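Local atomic coordinates of collagen alpha-1(XX) chain (Homo sapiens, PDB entry 5KF4), a protein that probably contributes to the organisation of the extracellular matrix as a collagen chain carrying fibronectin type III domains. Residues 77-82 / 91-96. Sequence-based numbering, arbitrary orientation.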
loop_
_atom_site.group_PDB
_atom_site.type_symbol
_atom_site.label_atom_id
_atom_site.label_comp_id
_atom_site.label_asym_id
_atom_site.label_seq_id
_atom_site.Cartn_x
_atom_site.Cartn_y
_atom_site.Cartn_z
ATOM N N LEU A 77 5.485 -7.234 -2.497
ATOM C CA LEU A 77 5.674 -5.821 -2.788
ATOM C C LEU A 77 4.415 -5.093 -2.361
ATOM O O LEU A 77 3.329 -5.394 -2.847
ATOM C CB LEU A 77 5.955 -5.576 -4.272
ATOM C CG LEU A 77 6.363 -4.138 -4.608
ATOM C CD1 LEU A 77 7.637 -3.742 -3.867
ATOM C CD2 LEU A 77 6.525 -3.946 -6.111
ATOM N N VAL A 78 4.557 -4.127 -1.466
ATOM C CA VAL A 78 3.396 -3.456 -0.898
ATOM C C VAL A 78 3.419 -1.968 -1.226
ATOM O O VAL A 78 4.395 -1.291 -0.943
ATOM C CB VAL A 78 3.341 -3.642 0.623
ATOM C CG1 VAL A 78 2.130 -2.943 1.185
ATOM C CG2 VAL A 78 3.304 -5.122 0.970
ATOM N N SER A 79 2.345 -1.464 -1.828
ATOM C CA SER A 79 2.311 -0.076 -2.279
ATOM C C SER A 79 1.144 0.717 -1.690
ATOM O O SER A 79 0.057 0.177 -1.471
ATOM C CB SER A 79 2.258 -0.023 -3.804
ATOM O OG SER A 79 3.393 -0.652 -4.375
ATOM N N VAL A 80 1.382 2.004 -1.444
ATOM C CA VAL A 80 0.350 2.913 -0.954
ATOM C C VAL A 80 0.176 4.101 -1.894
ATOM O O VAL A 80 1.067 4.934 -2.010
ATOM C CB VAL A 80 0.684 3.442 0.449
ATOM C CG1 VAL A 80 -0.404 4.389 0.935
ATOM C CG2 VAL A 80 0.867 2.294 1.415
ATOM N N PHE A 81 -0.975 4.179 -2.553
ATOM C CA PHE A 81 -1.254 5.251 -3.508
ATOM C C PHE A 81 -2.300 6.215 -2.962
ATOM O O PHE A 81 -3.415 5.808 -2.642
ATOM C CB PHE A 81 -1.733 4.673 -4.836
ATOM C CG PHE A 81 -0.685 3.902 -5.582
ATOM C CD1 PHE A 81 0.167 4.544 -6.465
ATOM C CD2 PHE A 81 -0.551 2.533 -5.400
ATOM C CE1 PHE A 81 1.125 3.835 -7.162
ATOM C CE2 PHE A 81 0.410 1.817 -6.092
ATOM C CZ PHE A 81 1.249 2.468 -6.973
ATOM N N PRO A 82 -1.951 7.504 -2.859
ATOM C CA PRO A 82 -2.961 8.468 -2.408
ATOM C C PRO A 82 -3.962 8.817 -3.504
ATOM O O PRO A 82 -3.568 9.009 -4.659
ATOM C CB PRO A 82 -2.127 9.694 -2.024
ATOM C CG PRO A 82 -0.895 9.595 -2.871
ATOM C CD PRO A 82 -0.643 8.130 -3.120
ATOM N N GLY A 91 3.399 6.766 -4.714
ATOM C CA GLY A 91 3.307 6.437 -3.308
ATOM C C GLY A 91 4.501 5.748 -2.683
ATOM O O GLY A 91 5.604 5.742 -3.236
ATOM N N LEU A 92 4.260 5.140 -1.526
ATOM C CA LEU A 92 5.304 4.462 -0.776
ATOM C C LEU A 92 5.287 2.982 -1.098
ATOM O O LEU A 92 4.237 2.417 -1.401
ATOM C CB LEU A 92 5.089 4.656 0.730
ATOM C CG LEU A 92 4.861 6.074 1.258
ATOM C CD1 LEU A 92 4.480 6.049 2.729
ATOM C CD2 LEU A 92 6.120 6.904 1.062
ATOM N N ARG A 93 6.444 2.345 -1.013
ATOM C CA ARG A 93 6.483 0.903 -1.169
ATOM C C ARG A 93 7.666 0.245 -0.474
ATOM O O ARG A 93 8.656 0.895 -0.144
ATOM C CB ARG A 93 6.460 0.522 -2.656
ATOM C CG ARG A 93 7.652 0.970 -3.466
ATOM C CD ARG A 93 7.542 0.399 -4.870
ATOM N NE ARG A 93 8.019 1.307 -5.906
ATOM C CZ ARG A 93 7.917 1.058 -7.208
ATOM N NH1 ARG A 93 7.366 -0.076 -7.627
ATOM N NH2 ARG A 93 8.374 1.936 -8.091
ATOM N N GLY A 94 7.524 -1.051 -0.220
ATOM C CA GLY A 94 8.561 -1.832 0.425
ATOM C C GLY A 94 8.316 -3.324 0.314
ATOM O O GLY A 94 7.214 -3.763 -0.019
ATOM N N LEU A 95 9.351 -4.106 0.595
ATOM C CA LEU A 95 9.252 -5.558 0.551
ATOM C C LEU A 95 9.167 -6.119 1.959
ATOM O O LEU A 95 9.945 -5.738 2.835
ATOM C CB LEU A 95 10.450 -6.166 -0.178
ATOM C CG LEU A 95 10.628 -5.859 -1.663
ATOM C CD1 LEU A 95 12.019 -6.282 -2.105
ATOM C CD2 LEU A 95 9.566 -6.567 -2.495
ATOM N N VAL A 96 8.230 -7.033 2.172
ATOM C CA VAL A 96 8.149 -7.750 3.435
ATOM C C VAL A 96 7.842 -9.227 3.197
ATOM O O VAL A 96 7.000 -9.571 2.370
ATOM C CB VAL A 96 7.081 -7.127 4.369
ATOM C CG1 VAL A 96 5.722 -7.073 3.687
ATOM C CG2 VAL A 96 7.003 -7.889 5.683
#
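The F-G hairpin of the fibronectin type III sandwich brings Val78 and Val80 alongside Gly94 and Leu92, pairing inner strand 75-84 of the four-stranded sheet with edge strand 87-97. Segments 77-82 and 92-96 run antiparallel at 172°. Val78 and Gly94 bond in both directions, Val78 N to Gly94 O at 3.0 Å and Gly94 N back to Val78 O at 3.2 Å. Val80 and Leu92 repeat the arrangement: Val80 N reaches Leu92 O at 2.9 Å, while the return bond from Leu92 N is more bent, 137° at the hydrogen, and meets a lone pair of Val80 O. On the face carrying Val78 and Val80, both valines pack on Leu29 of the opposing sheet, and Leu92 touches Trp31, so this side belongs to the sandwich core. Near the same face, Val78 CG2 meets Val96 CG1 at 4.1 Å. The other face is more open. There Leu77, with CG anti to its backbone N (chi1 -172°), brings CD1 to within 3.7 Å of Leu95 CD2. Its other methyl, CD2, lies at the edge of the Arg93 guanidinium, near its plane, 4.2 Å from Arg93 NH1, while Ser79 OG sits 3.7 Å from Arg93 CB.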